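Local coordinates for hypothetical protein BVU_2266 (Bacteroides vulgatus, PDB 3TZG), which is of unknown function but has a porin-like beta-barrel structure, at residues T155-D160 with N202-C207. Residues are numbered along the deposited sequence; the frame is centred on the assembly and turned at random.
Sequences TYYNYD and NDIGYC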
ATOM      1  N   THR A 155       9.074   3.069 -10.862  1.00 37.98           N
ATOM      2  CA  THR A 155       9.762   2.556  -9.662  1.00 37.28           C
ATOM      3  C   THR A 155      10.366   1.144  -9.953  1.00 42.24           C
ATOM      4  O   THR A 155       9.696   0.286 -10.520  1.00 42.98           O
ATOM      5  CB  THR A 155       8.802   2.537  -8.485  1.00 37.73           C
ATOM      6  OG1 THR A 155       8.219   3.826  -8.312  1.00 41.79           O
ATOM      7  CG2 THR A 155       9.460   2.143  -7.224  1.00 34.07           C
ATOM      8  N   TYR A 156      11.646   0.936  -9.608  1.00 38.33           N
ATOM      9  CA  TYR A 156      12.321  -0.347  -9.844  1.00 37.45           C
ATOM     10  C   TYR A 156      12.723  -0.965  -8.501  1.00 41.35           C
ATOM     11  O   TYR A 156      13.206  -0.250  -7.631  1.00 41.17           O
ATOM     12  CB  TYR A 156      13.549  -0.172 -10.774  1.00 37.94           C
ATOM     13  CG  TYR A 156      13.242   0.475 -12.106  1.00 40.05           C
ATOM     14  CD1 TYR A 156      13.239   1.864 -12.249  1.00 42.58           C
ATOM     15  CD2 TYR A 156      12.997  -0.293 -13.238  1.00 40.79           C
ATOM     16  CE1 TYR A 156      13.017   2.465 -13.486  1.00 42.27           C
ATOM     17  CE2 TYR A 156      12.732   0.301 -14.476  1.00 41.60           C
ATOM     18  CZ  TYR A 156      12.754   1.680 -14.595  1.00 49.77           C
ATOM     19  OH  TYR A 156      12.461   2.283 -15.798  1.00 55.70           O
ATOM     20  N   TYR A 157      12.529  -2.283  -8.326  1.00 39.49           N
ATOM     21  CA  TYR A 157      12.851  -2.969  -7.058  1.00 39.43           C
ATOM     22  C   TYR A 157      13.915  -4.018  -7.241  1.00 44.16           C
ATOM     23  O   TYR A 157      13.830  -4.850  -8.146  1.00 45.17           O
ATOM     24  CB  TYR A 157      11.596  -3.638  -6.445  1.00 40.15           C
ATOM     25  CG  TYR A 157      10.525  -2.649  -6.068  1.00 40.46           C
ATOM     26  CD1 TYR A 157      10.578  -1.965  -4.858  1.00 42.39           C
ATOM     27  CD2 TYR A 157       9.515  -2.319  -6.959  1.00 40.92           C
ATOM     28  CE1 TYR A 157       9.637  -0.990  -4.535  1.00 43.97           C
ATOM     29  CE2 TYR A 157       8.565  -1.348  -6.648  1.00 41.58           C
ATOM     30  CZ  TYR A 157       8.617  -0.698  -5.426  1.00 48.57           C
ATOM     31  OH  TYR A 157       7.669   0.250  -5.113  1.00 46.80           O
ATOM     32  N   ASN A 158      14.879  -4.026  -6.328  1.00 40.79           N
ATOM     33  CA  ASN A 158      15.985  -4.985  -6.340  1.00 40.58           C
ATOM     34  C   ASN A 158      15.853  -5.969  -5.144  1.00 43.28           C
ATOM     35  O   ASN A 158      15.575  -5.533  -4.030  1.00 39.67           O
ATOM     36  CB  ASN A 158      17.315  -4.245  -6.304  1.00 35.71           C
ATOM     37  CG  ASN A 158      18.488  -5.169  -6.381  1.00 58.55           C
ATOM     38  OD1 ASN A 158      18.933  -5.741  -5.370  1.00 57.12           O
ATOM     39  ND2 ASN A 158      18.989  -5.372  -7.588  1.00 47.50           N
ATOM     40  N   TYR A 159      16.088  -7.284  -5.400  1.00 40.81           N
ATOM     41  CA  TYR A 159      15.993  -8.402  -4.447  1.00 40.10           C
ATOM     42  C   TYR A 159      17.298  -9.243  -4.397  1.00 51.94           C
ATOM     43  O   TYR A 159      17.255 -10.433  -4.040  1.00 54.72           O
ATOM     44  CB  TYR A 159      14.819  -9.309  -4.851  1.00 38.75           C
ATOM     45  CG  TYR A 159      13.484  -8.604  -4.859  1.00 38.24           C
ATOM     46  CD1 TYR A 159      12.701  -8.537  -3.706  1.00 39.48           C
ATOM     47  CD2 TYR A 159      12.977  -8.042  -6.027  1.00 38.33           C
ATOM     48  CE1 TYR A 159      11.466  -7.884  -3.705  1.00 37.35           C
ATOM     49  CE2 TYR A 159      11.753  -7.374  -6.034  1.00 37.89           C
ATOM     50  CZ  TYR A 159      11.005  -7.295  -4.871  1.00 38.25           C
ATOM     51  OH  TYR A 159       9.798  -6.669  -4.900  1.00 31.46           O
ATOM     52  N   ASP A 160      18.457  -8.645  -4.763  1.00 50.29           N
ATOM     53  CA  ASP A 160      19.725  -9.381  -4.847  1.00 51.71           C
ATOM     54  C   ASP A 160      20.184  -9.886  -3.486  1.00 55.01           C
ATOM     55  O   ASP A 160      20.851 -10.913  -3.439  1.00 56.33           O
ATOM     56  CB  ASP A 160      20.828  -8.520  -5.486  1.00 54.30           C
ATOM     57  CG  ASP A 160      20.545  -8.137  -6.935  1.00 68.10           C
ATOM     58  OD1 ASP A 160      19.710  -8.826  -7.588  1.00 68.46           O
ATOM     59  OD2 ASP A 160      21.152  -7.149  -7.418  1.00 74.70           O
ATOM     60  N   ASN A 202      15.530  -4.985  -1.180  1.00 40.77           N
ATOM     61  CA  ASN A 202      16.636  -4.404  -0.412  1.00 40.44           C
ATOM     62  C   ASN A 202      16.916  -2.969  -0.865  1.00 42.63           C
ATOM     63  O   ASN A 202      17.339  -2.151  -0.055  1.00 42.18           O
ATOM     64  CB  ASN A 202      17.891  -5.250  -0.502  1.00 42.20           C
ATOM     65  CG  ASN A 202      18.286  -5.706  -1.864  1.00 59.59           C
ATOM     66  OD1 ASN A 202      17.853  -6.748  -2.347  1.00 58.69           O
ATOM     67  ND2 ASN A 202      19.232  -5.025  -2.435  1.00 55.07           N
ATOM     68  N   ASP A 203      16.626  -2.646  -2.127  1.00 39.39           N
ATOM     69  CA  ASP A 203      16.849  -1.304  -2.693  1.00 39.13           C
ATOM     70  C   ASP A 203      15.712  -0.910  -3.651  1.00 40.92           C
ATOM     71  O   ASP A 203      15.085  -1.771  -4.274  1.00 39.66           O
ATOM     72  CB  ASP A 203      18.208  -1.238  -3.402  1.00 41.72           C
ATOM     73  CG  ASP A 203      19.368  -1.353  -2.405  1.00 56.05           C
ATOM     74  OD1 ASP A 203      19.642  -0.359  -1.688  1.00 55.98           O
ATOM     75  OD2 ASP A 203      19.959  -2.457  -2.301  1.00 63.70           O
ATOM     76  N   ILE A 204      15.405   0.397  -3.689  1.00 37.48           N
ATOM     77  CA  ILE A 204      14.347   0.983  -4.522  1.00 38.09           C
ATOM     78  C   ILE A 204      14.895   2.218  -5.248  1.00 45.67           C
ATOM     79  O   ILE A 204      15.585   3.032  -4.613  1.00 48.36           O
ATOM     80  CB  ILE A 204      13.075   1.358  -3.689  1.00 40.05           C
ATOM     81  CG1 ILE A 204      12.687   0.247  -2.685  1.00 38.68           C
ATOM     82  CG2 ILE A 204      11.903   1.773  -4.633  1.00 39.42           C
ATOM     83  CD1 ILE A 204      11.896   0.646  -1.587  1.00 40.89           C
ATOM     84  N   GLY A 205      14.526   2.367  -6.530  1.00 40.48           N
ATOM     85  CA  GLY A 205      14.879   3.492  -7.396  1.00 40.13           C
ATOM     86  C   GLY A 205      13.643   4.103  -8.040  1.00 46.53           C
ATOM     87  O   GLY A 205      12.746   3.385  -8.505  1.00 45.74           O
ATOM     88  N   TYR A 206      13.601   5.451  -8.089  1.00 44.73           N
ATOM     89  CA  TYR A 206      12.517   6.249  -8.646  1.00 43.94           C
ATOM     90  C   TYR A 206      12.962   7.111  -9.792  1.00 51.09           C
ATOM     91  O   TYR A 206      13.877   7.910  -9.621  1.00 53.18           O
ATOM     92  CB  TYR A 206      11.950   7.166  -7.560  1.00 44.01           C
ATOM     93  CG  TYR A 206      11.412   6.396  -6.391  1.00 44.63           C
ATOM     94  CD1 TYR A 206      10.109   5.904  -6.394  1.00 46.91           C
ATOM     95  CD2 TYR A 206      12.193   6.174  -5.264  1.00 43.88           C
ATOM     96  CE1 TYR A 206       9.604   5.199  -5.304  1.00 47.54           C
ATOM     97  CE2 TYR A 206      11.703   5.459  -4.177  1.00 43.52           C
ATOM     98  CZ  TYR A 206      10.413   4.962  -4.206  1.00 47.94           C
ATOM     99  OH  TYR A 206       9.951   4.230  -3.146  1.00 45.67           O
ATOM    100  N   CYS A 207      12.279   7.026 -10.928  1.00 47.93           N
ATOM    101  CA  CYS A 207      12.596   7.890 -12.048  1.00 50.20           C
ATOM    102  C   CYS A 207      11.340   8.685 -12.401  1.00 55.41           C
ATOM    103  O   CYS A 207      10.407   8.146 -12.981  1.00 54.21           O
ATOM    104  CB  CYS A 207      13.140   7.085 -13.229  1.00 51.43           C
ATOM    105  SG  CYS A 207      13.506   8.071 -14.706  1.00 57.38           S
TER
HETATM  106  O   HOH W   1       8.025   2.194  -3.213  1.00 44.95           O
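Strands 155-158 and 203-207 run antiparallel as neighbours in the barrel wall. Y156 and G205 form a hydrogen-bonded pair, with Y156 N to G205 O at 2.9 Å and a return bond from G205 N to Y156 O. N158 N also donates to D203 O. Just beyond, N202 N reaches N158 O at 2.9 Å, nearly along the C=O axis.

The N158 side chain ties off this end. N158 CB passes 3.9 Å from D203 O. CG lies anti to the backbone N (chi1 -177°). At the tip, OD1 takes two donors. N202 ND2 comes in at 3.0 Å from N158 OD1, on a lone pair, with the two amide planes 85° apart. D160 N donates from above the carbonyl plane, closing an Asx turn. On the other branch, ND2 donates to D160 OD2, within its own amide plane. These bonds together fix the rotation of the amide. An alanine here would remove the amide and would probably loosen both the turn and the link to N202. N202 ND2 also donates to D203 OD2, and N202 OD1 accepts from N161 N.

On the face carrying T155, Y157, I204 and Y206, I204 CG2 touches both Y157 CE1 and T155 CG2, 3.6 Å from each. One water joins Y157 OH to Y206 OH, and Y157 OH also has a hydrogen bond with D177 N.

Strand 136-145 continues the wall beyond 150-158, pairing with T155 and Y157. Strand 213-224 does so beyond 199-208, pairing with I204 and Y206.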